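Local coordinates for protein lactaldehyde dehydrogenase (Methanocaldococcus jannaschii, PDB 3PQA) that oxidises lactaldehyde to lactate with NAD(+) as the preferred cofactor, a step in the biosynthesis of coenzyme F420, at residues E23-I28 with A81-K86; V204-V209 with T230-F235; K258-L263 with D289-M294. One frame throughout, in Å; residues are numbered along the deposited sequence.

Interaction 1. Residues E23-I28 with A81-K86; sequences EVIKKI and AIDAGK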
loop_
_atom_site.group_PDB
_atom_site.type_symbol
_atom_site.label_atom_id
_atom_site.label_comp_id
_atom_site.label_asym_id
_atom_site.label_seq_id
_atom_site.Cartn_x
_atom_site.Cartn_y
_atom_site.Cartn_z
ATOM N N GLU B 23 8.225 -50.337 -7.088
ATOM C CA GLU B 23 9.663 -50.573 -7.136
ATOM C C GLU B 23 10.425 -49.516 -6.351
ATOM O O GLU B 23 10.014 -48.345 -6.297
ATOM C CB GLU B 23 10.148 -50.589 -8.588
ATOM C CG GLU B 23 9.546 -51.726 -9.407
ATOM C CD GLU B 23 10.262 -51.955 -10.719
ATOM O OE1 GLU B 23 10.434 -50.986 -11.486
ATOM O OE2 GLU B 23 10.651 -53.116 -10.989
ATOM N N VAL B 24 11.528 -49.942 -5.737
ATOM C CA VAL B 24 12.468 -49.032 -5.097
ATOM C C VAL B 24 13.247 -48.337 -6.206
ATOM O O VAL B 24 13.961 -48.991 -6.965
ATOM C CB VAL B 24 13.429 -49.786 -4.126
ATOM C CG1 VAL B 24 14.484 -48.839 -3.537
ATOM C CG2 VAL B 24 12.640 -50.475 -3.003
ATOM N N ILE B 25 13.088 -47.016 -6.307
ATOM C CA ILE B 25 13.787 -46.206 -7.308
ATOM C C ILE B 25 15.246 -46.071 -6.887
ATOM O O ILE B 25 16.159 -46.310 -7.681
ATOM C CB ILE B 25 13.178 -44.779 -7.440
ATOM C CG1 ILE B 25 11.684 -44.832 -7.767
ATOM C CG2 ILE B 25 13.924 -43.967 -8.503
ATOM C CD1 ILE B 25 10.966 -43.507 -7.555
ATOM N N LYS B 26 15.452 -45.689 -5.628
ATOM C CA LYS B 26 16.786 -45.620 -5.041
ATOM C C LYS B 26 16.720 -45.495 -3.530
ATOM O O LYS B 26 15.641 -45.480 -2.940
ATOM C CB LYS B 26 17.591 -44.463 -5.625
ATOM C CG LYS B 26 16.974 -43.086 -5.400
ATOM C CD LYS B 26 17.986 -42.004 -5.684
ATOM C CE LYS B 26 18.454 -42.015 -7.132
ATOM N NZ LYS B 26 19.671 -41.167 -7.260
ATOM N N LYS B 27 17.896 -45.425 -2.921
ATOM C CA LYS B 27 18.024 -45.271 -1.490
ATOM C C LYS B 27 18.775 -43.976 -1.211
ATOM O O LYS B 27 19.754 -43.651 -1.890
ATOM C CB LYS B 27 18.727 -46.488 -0.877
ATOM C CG LYS B 27 17.845 -47.751 -0.806
ATOM C CD LYS B 27 18.589 -48.960 -0.222
ATOM C CE LYS B 27 18.909 -48.793 1.274
ATOM N NZ LYS B 27 17.749 -49.098 2.171
ATOM N N ILE B 28 18.286 -43.213 -0.243
ATOM C CA ILE B 28 18.853 -41.908 0.060
ATOM C C ILE B 28 19.251 -41.824 1.536
ATOM O O ILE B 28 18.882 -42.701 2.332
ATOM C CB ILE B 28 17.862 -40.773 -0.322
ATOM C CG1 ILE B 28 16.621 -40.803 0.577
ATOM C CG2 ILE B 28 17.491 -40.867 -1.801
ATOM C CD1 ILE B 28 15.726 -39.590 0.424
ATOM N N ALA B 81 6.682 -37.635 -11.988
ATOM C CA ALA B 81 5.866 -38.755 -12.456
ATOM C C ALA B 81 6.269 -40.047 -11.762
ATOM O O ALA B 81 5.420 -40.774 -11.240
ATOM C CB ALA B 81 5.977 -38.901 -13.967
ATOM N N ILE B 82 7.570 -40.313 -11.741
ATOM C CA ILE B 82 8.107 -41.560 -11.209
ATOM C C ILE B 82 8.035 -41.633 -9.678
ATOM O O ILE B 82 7.668 -42.669 -9.120
ATOM C CB ILE B 82 9.560 -41.792 -11.743
ATOM C CG1 ILE B 82 9.520 -42.067 -13.252
ATOM C CG2 ILE B 82 10.260 -42.936 -11.013
ATOM C CD1 ILE B 82 10.864 -41.872 -13.966
ATOM N N ASP B 83 8.364 -40.527 -9.009
ATOM C CA ASP B 83 8.520 -40.506 -7.553
ATOM C C ASP B 83 7.214 -40.163 -6.833
ATOM O O ASP B 83 6.862 -40.801 -5.842
ATOM C CB ASP B 83 9.648 -39.519 -7.182
ATOM C CG ASP B 83 10.038 -39.553 -5.710
ATOM O OD1 ASP B 83 9.717 -40.514 -4.991
ATOM O OD2 ASP B 83 10.705 -38.585 -5.267
ATOM N N ALA B 84 6.510 -39.149 -7.330
ATOM C CA ALA B 84 5.264 -38.697 -6.717
ATOM C C ALA B 84 4.026 -39.334 -7.352
ATOM O O ALA B 84 2.914 -39.148 -6.864
ATOM C CB ALA B 84 5.169 -37.151 -6.767
ATOM N N GLY B 85 4.223 -40.082 -8.433
ATOM C CA GLY B 85 3.099 -40.684 -9.162
ATOM C C GLY B 85 2.240 -39.683 -9.910
ATOM O O GLY B 85 1.076 -39.948 -10.193
ATOM N N LYS B 86 2.819 -38.529 -10.236
ATOM C CA LYS B 86 2.061 -37.423 -10.815
ATOM C C LYS B 86 2.013 -37.537 -12.326
ATOM O O LYS B 86 3.053 -37.562 -12.971
ATOM C CB LYS B 86 2.693 -36.085 -10.404
ATOM C CG LYS B 86 1.946 -34.870 -10.966
ATOM C CD LYS B 86 2.438 -33.568 -10.326
ATOM C CE LYS B 86 2.111 -33.558 -8.847
ATOM N NZ LYS B 86 2.029 -32.181 -8.285
#
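Ile-25 makes the contact from the strand side, its side chain directed at the last turn of helix 73-84. CG1 stands beside the backbone N (chi1 -56°) and the chain runs on extended (chi2 165°), which carries CD1 forward as the leading atom. That methyl meets CG2 of Ile-82 at 3.6 Å, the two branched side chains crossing obliquely, and its next neighbours are backbone: Ile-25 CD1 is 3.7 Å from Ile-82 O and 3.9 Å from Asp-83 CA. OD1 of Asp-83 lies near the same methyl, while its OD2 turns elsewhere and accepts a hydrogen bond from Leu-171 N at the start of helix 171-186. Ile-25 and Lys-26 both bond through the backbone to Val-16, a pattern consistent with a beta bulge in the small antiparallel hairpin of strands 14-17 and 24-28. Ile-25 and, farther along, Ile-28 both pack on Leu-171, so this side of the hairpin rests on helix 171-186 as well as helix 73-84. Branched isoleucines suit such a small, non-directional apolar contact, which buries 111 Å², while the Asp-83 OD2 bond to Leu-171 N is a separate polar link nearby.

Interaction 2. Residues V204-V209 with T230-F235; sequences VGDEIV and TKKAGF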
loop_
_atom_site.group_PDB
_atom_site.type_symbol
_atom_site.label_atom_id
_atom_site.label_comp_id
_atom_site.label_asym_id
_atom_site.label_seq_id
_atom_site.Cartn_x
_atom_site.Cartn_y
_atom_site.Cartn_z
ATOM N N VAL B 204 13.924 -35.979 11.811
ATOM C CA VAL B 204 14.515 -34.794 11.188
ATOM C C VAL B 204 13.525 -33.618 11.224
ATOM O O VAL B 204 13.876 -32.511 11.650
ATOM C CB VAL B 204 14.955 -35.096 9.732
ATOM C CG1 VAL B 204 15.520 -33.852 9.074
ATOM C CG2 VAL B 204 15.975 -36.223 9.693
ATOM N N GLY B 205 12.291 -33.870 10.789
ATOM C CA GLY B 205 11.227 -32.858 10.868
ATOM C C GLY B 205 11.001 -32.417 12.307
ATOM O O GLY B 205 10.960 -31.223 12.601
ATOM N N ASP B 206 10.897 -33.387 13.216
ATOM C CA ASP B 206 10.720 -33.094 14.639
ATOM C C ASP B 206 11.843 -32.221 15.219
ATOM O O ASP B 206 11.579 -31.295 15.994
ATOM C CB ASP B 206 10.608 -34.394 15.442
ATOM C CG ASP B 206 10.285 -34.149 16.899
ATOM O OD1 ASP B 206 9.119 -33.800 17.193
ATOM O OD2 ASP B 206 11.196 -34.284 17.741
ATOM N N GLU B 207 13.094 -32.526 14.860
ATOM C CA GLU B 207 14.226 -31.745 15.352
ATOM C C GLU B 207 14.178 -30.294 14.854
ATOM O O GLU B 207 14.493 -29.388 15.605
ATOM C CB GLU B 207 15.580 -32.407 15.019
ATOM C CG GLU B 207 16.790 -31.682 15.627
ATOM C CD GLU B 207 16.690 -31.511 17.143
ATOM O OE1 GLU B 207 16.134 -32.399 17.819
ATOM O OE2 GLU B 207 17.182 -30.493 17.666
ATOM N N ILE B 208 13.759 -30.082 13.607
ATOM C CA ILE B 208 13.634 -28.733 13.063
ATOM C C ILE B 208 12.583 -27.926 13.838
ATOM O O ILE B 208 12.791 -26.750 14.151
ATOM C CB ILE B 208 13.283 -28.758 11.555
ATOM C CG1 ILE B 208 14.473 -29.306 10.750
ATOM C CG2 ILE B 208 12.883 -27.359 11.064
ATOM C CD1 ILE B 208 14.208 -29.451 9.249
ATOM N N VAL B 209 11.477 -28.586 14.171
ATOM C CA VAL B 209 10.376 -27.963 14.913
ATOM C C VAL B 209 10.771 -27.595 16.334
ATOM O O VAL B 209 10.473 -26.490 16.796
ATOM C CB VAL B 209 9.123 -28.876 14.926
ATOM C CG1 VAL B 209 8.046 -28.343 15.854
ATOM C CG2 VAL B 209 8.563 -29.032 13.520
ATOM N N THR B 230 2.040 -26.830 16.554
ATOM C CA THR B 230 1.643 -25.728 17.469
ATOM C C THR B 230 1.941 -26.048 18.944
ATOM O O THR B 230 2.220 -25.137 19.736
ATOM C CB THR B 230 0.162 -25.242 17.295
ATOM O OG1 THR B 230 -0.755 -26.238 17.766
ATOM C CG2 THR B 230 -0.151 -24.914 15.845
ATOM N N LYS B 231 1.933 -27.338 19.296
ATOM C CA LYS B 231 2.187 -27.782 20.677
ATOM C C LYS B 231 3.671 -28.021 20.990
ATOM O O LYS B 231 4.048 -28.150 22.159
ATOM C CB LYS B 231 1.373 -29.042 21.013
ATOM C CG LYS B 231 -0.130 -28.894 20.800
ATOM C CD LYS B 231 -0.880 -30.172 21.177
ATOM C CE LYS B 231 -2.296 -30.184 20.608
ATOM N NZ LYS B 231 -3.054 -28.916 20.879
ATOM N N LYS B 232 4.510 -28.081 19.960
ATOM C CA LYS B 232 5.918 -28.443 20.150
ATOM C C LYS B 232 6.920 -27.370 19.726
ATOM O O LYS B 232 8.087 -27.432 20.127
ATOM C CB LYS B 232 6.245 -29.737 19.395
ATOM C CG LYS B 232 5.708 -31.004 20.029
ATOM C CD LYS B 232 5.938 -32.200 19.111
ATOM C CE LYS B 232 7.425 -32.520 18.933
ATOM N NZ LYS B 232 8.000 -33.518 19.896
ATOM N N ALA B 233 6.480 -26.406 18.914
ATOM C CA ALA B 233 7.391 -25.419 18.328
ATOM C C ALA B 233 8.005 -24.460 19.350
ATOM O O ALA B 233 9.167 -24.065 19.210
ATOM C CB ALA B 233 6.692 -24.637 17.202
ATOM N N GLY B 234 7.236 -24.090 20.371
ATOM C CA GLY B 234 7.715 -23.137 21.370
ATOM C C GLY B 234 7.768 -21.726 20.811
ATOM O O GLY B 234 6.938 -21.344 19.974
ATOM N N PHE B 235 8.761 -20.963 21.258
ATOM C CA PHE B 235 8.896 -19.557 20.888
ATOM C C PHE B 235 9.502 -19.403 19.477
ATOM O O PHE B 235 10.679 -19.090 19.319
ATOM C CB PHE B 235 9.755 -18.840 21.933
ATOM C CG PHE B 235 9.481 -17.359 22.066
ATOM C CD1 PHE B 235 9.339 -16.543 20.944
ATOM C CD2 PHE B 235 9.415 -16.772 23.326
ATOM C CE1 PHE B 235 9.114 -15.173 21.078
ATOM C CE2 PHE B 235 9.187 -15.406 23.465
ATOM C CZ PHE B 235 9.041 -14.609 22.340
HETATM O O HOH W 1 11.320 -34.229 20.223
#
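Two groups grip OD2 of Asp-206: water 1, which donates to it at 2.5 Å, and Arg-33, whose NH1 forms a salt bridge with it. The same water accepts a weak hydrogen bond from Lys-232 NZ, 3.4 Å away, and so links the acid to the lysine across the contact. A direct salt bridge joins Asp-206 OD1 to Lys-232 NZ at 2.9 Å, but OD1 is crowded in the model and its exact place is doubtful. The two side chains cross at about a right angle. Lysine suits this exposed position because its long chain can fold: bends at chi3 (66°) and chi4 (92°) bring NZ beside OD1, though the exact fit is uncertain. With Arg-33 and Lys-232 both near, the aspartate is probably kept ionised.

These helices belong to the Rossmann-type NAD domain. Helix 223-232 is the crossover of a beta-alpha-beta unit between parallel strands 216-220 and 237-241, and helix 201-210 precedes its first strand. The apolar part of the contact joins Val-209 to Ala-233. Val-209 O approaches Ala-233 CA to 3.6 Å, and Val-209 CG1 lies 3.9 Å from the same CA. A small residue such as alanine fits here because the backbones come close, the CA atoms of Val-209 and Ala-233 being 5.2 Å apart. Val-209 O and Ala-233 O also share a donor, Lys-236 NZ, which links the two backbones where they come close. Gly-234 then takes a positive phi, which favours glycine, as the chain leaves the helix. The side chain of Val-209 is about 7 Å from that of Val-225, an NAD(+)-binding residue by similarity, and Thr-230 packs on Gly-234 of a second subunit.

Interaction 3. Residues K258-L263 with D289-M294; sequences KAVNAL and DKFIEM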
loop_
_atom_site.group_PDB
_atom_site.type_symbol
_atom_site.label_atom_id
_atom_site.label_comp_id
_atom_site.label_asym_id
_atom_site.label_seq_id
_atom_site.Cartn_x
_atom_site.Cartn_y
_atom_site.Cartn_z
ATOM N N LYS B 258 -20.362 -26.131 -17.228
ATOM C CA LYS B 258 -19.172 -25.492 -16.652
ATOM C C LYS B 258 -18.856 -26.021 -15.259
ATOM O O LYS B 258 -17.682 -26.244 -14.923
ATOM C CB LYS B 258 -19.340 -23.970 -16.597
ATOM C CG LYS B 258 -19.573 -23.346 -17.958
ATOM C CD LYS B 258 -18.611 -22.226 -18.249
ATOM C CE LYS B 258 -18.816 -21.695 -19.667
ATOM N NZ LYS B 258 -19.776 -20.547 -19.707
ATOM N N ALA B 259 -19.896 -26.185 -14.440
ATOM C CA ALA B 259 -19.708 -26.687 -13.085
ATOM C C ALA B 259 -19.127 -28.111 -13.114
ATOM O O ALA B 259 -18.177 -28.423 -12.390
ATOM C CB ALA B 259 -20.999 -26.647 -12.313
ATOM N N VAL B 260 -19.684 -28.959 -13.971
ATOM C CA VAL B 260 -19.192 -30.326 -14.108
ATOM C C VAL B 260 -17.721 -30.349 -14.535
ATOM O O VAL B 260 -16.911 -31.048 -13.920
ATOM C CB VAL B 260 -20.071 -31.159 -15.072
ATOM C CG1 VAL B 260 -19.423 -32.499 -15.380
ATOM C CG2 VAL B 260 -21.454 -31.362 -14.459
ATOM N N ASN B 261 -17.380 -29.600 -15.580
ATOM C CA ASN B 261 -15.992 -29.550 -16.027
ATOM C C ASN B 261 -15.058 -29.071 -14.922
ATOM O O ASN B 261 -14.021 -29.692 -14.672
ATOM C CB ASN B 261 -15.855 -28.715 -17.309
ATOM C CG ASN B 261 -16.520 -29.389 -18.500
ATOM O OD1 ASN B 261 -16.731 -30.610 -18.503
ATOM N ND2 ASN B 261 -16.861 -28.601 -19.515
ATOM N N ALA B 262 -15.461 -28.005 -14.232
ATOM C CA ALA B 262 -14.636 -27.437 -13.159
ATOM C C ALA B 262 -14.491 -28.424 -12.020
ATOM O O ALA B 262 -13.404 -28.533 -11.437
ATOM C CB ALA B 262 -15.226 -26.115 -12.648
ATOM N N LEU B 263 -15.570 -29.148 -11.712
ATOM C CA LEU B 263 -15.548 -30.066 -10.570
ATOM C C LEU B 263 -14.847 -31.378 -10.877
ATOM O O LEU B 263 -14.304 -32.004 -9.971
ATOM C CB LEU B 263 -16.951 -30.287 -9.982
ATOM C CG LEU B 263 -17.530 -29.054 -9.265
ATOM C CD1 LEU B 263 -19.044 -29.177 -9.107
ATOM C CD2 LEU B 263 -16.863 -28.826 -7.893
ATOM N N ASP B 289 -30.191 -34.773 -9.813
ATOM C CA ASP B 289 -30.147 -35.890 -10.757
ATOM C C ASP B 289 -29.388 -35.562 -12.041
ATOM O O ASP B 289 -28.585 -36.374 -12.501
ATOM C CB ASP B 289 -31.554 -36.397 -11.109
ATOM C CG ASP B 289 -32.292 -36.968 -9.912
ATOM O OD1 ASP B 289 -31.657 -37.533 -8.999
ATOM O OD2 ASP B 289 -33.536 -36.872 -9.910
ATOM N N LYS B 290 -29.657 -34.397 -12.630
ATOM C CA LYS B 290 -29.000 -34.019 -13.872
ATOM C C LYS B 290 -27.517 -33.803 -13.640
ATOM O O LYS B 290 -26.691 -34.247 -14.437
ATOM C CB LYS B 290 -29.604 -32.752 -14.459
ATOM C CG LYS B 290 -31.008 -32.912 -14.985
ATOM C CD LYS B 290 -31.457 -31.611 -15.667
ATOM C CE LYS B 290 -31.317 -30.406 -14.724
ATOM N NZ LYS B 290 -30.661 -29.272 -15.422
ATOM N N PHE B 291 -27.184 -33.129 -12.541
ATOM C CA PHE B 291 -25.784 -32.880 -12.240
ATOM C C PHE B 291 -25.032 -34.183 -12.005
ATOM O O PHE B 291 -23.961 -34.378 -12.557
ATOM C CB PHE B 291 -25.592 -31.979 -11.026
ATOM C CG PHE B 291 -24.152 -31.855 -10.626
ATOM C CD1 PHE B 291 -23.324 -30.943 -11.264
ATOM C CD2 PHE B 291 -23.613 -32.696 -9.656
ATOM C CE1 PHE B 291 -21.974 -30.847 -10.920
ATOM C CE2 PHE B 291 -22.268 -32.617 -9.295
ATOM C CZ PHE B 291 -21.443 -31.697 -9.925
ATOM N N ILE B 292 -25.595 -35.066 -11.180
ATOM C CA ILE B 292 -24.954 -36.347 -10.886
ATOM C C ILE B 292 -24.706 -37.165 -12.164
ATOM O O ILE B 292 -23.611 -37.672 -12.372
ATOM C CB ILE B 292 -25.725 -37.148 -9.813
ATOM C CG1 ILE B 292 -25.580 -36.468 -8.442
ATOM C CG2 ILE B 292 -25.227 -38.598 -9.761
ATOM C CD1 ILE B 292 -26.587 -36.940 -7.366
ATOM N N GLU B 293 -25.716 -37.269 -13.021
ATOM C CA GLU B 293 -25.567 -38.003 -14.274
ATOM C C GLU B 293 -24.423 -37.427 -15.120
ATOM O O GLU B 293 -23.570 -38.177 -15.611
ATOM C CB GLU B 293 -26.879 -38.004 -15.072
ATOM C CG GLU B 293 -26.798 -38.797 -16.362
ATOM C CD GLU B 293 -27.956 -38.535 -17.316
ATOM O OE1 GLU B 293 -27.983 -39.180 -18.374
ATOM O OE2 GLU B 293 -28.818 -37.681 -17.028
ATOM N N MET B 294 -24.398 -36.101 -15.273
ATOM C CA MET B 294 -23.361 -35.437 -16.066
ATOM C C MET B 294 -21.969 -35.662 -15.447
ATOM O O MET B 294 -21.001 -35.937 -16.154
ATOM C CB MET B 294 -23.648 -33.928 -16.218
ATOM C CG MET B 294 -24.950 -33.563 -16.966
ATOM S SD MET B 294 -25.484 -31.828 -16.750
ATOM C CE MET B 294 -24.194 -30.985 -17.631
#
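Helices 258-263 and 289-294 run broadly the same way, with a signed crossing angle of -45° and their axes 10.2 Å apart at closest approach. The backbones draw nearest at Val-260 and Met-294, whose CA atoms are 6.9 Å apart. Val-260 points at the partner helix. Its CG2 touches both Phe-291 and Met-294, at 3.6 Å from Phe-291 CE1 and 3.8 Å from Met-294 CB, while Val-260 CG1 faces the backbone carbonyl of Met-294, 3.9 Å from its O. Valine suits this spot because its methyls branch at CB, near the backbone, so that one can meet the ring and Met-294 CB while the other meets the carbonyl.

The two helices flank strand 278-284 in the sequence of the catalytic domain's core: helix 256-268 is the crossover of a beta-alpha-beta unit between parallel strands 246-250 and 278-284, and helix 288-300 follows strand 278-284. Leu-263 and Phe-291 both pack on that strand through Ile-281.

Phe-291 reaches in because its CG lies anti to the backbone N (chi1 173°), carrying the ring toward the other helix. Leu-263 crosses it at about a right angle, and its CD1 sits 3.6 Å from Phe-291 CZ, obliquely to the ring. An alanine in place of Val-260 removes both methyls and would probably open a gap beside the Phe-291 ring and Met-294, leaving the ring less fixed. Phe-295, one turn further along helix 288-300, touches both Leu-263 and the Phe-291 ring.

The three contacts follow one another along the chain without touching. Interactions 1 and 2 are the closer neighbours, with centres 28 Å apart and nearest atoms about 10 Å apart. Interaction 3 stands apart: its centre is 35 Å from that of interaction 1 and 43 Å from that of interaction 2, and interactions 2 and 3 lie on opposite sides of the chain's centre. Both bracket functional sequence: residues 221-226, which bind NAD(+) by similarity, lie between the segments of interaction 2, and Cys-275, catalytic by similarity, between those of interaction 3. In space, interaction 2 lies near the probable NAD(+) site, through Val-209 and Val-225, whereas interactions 1 and 3 lie away from the annotated sites.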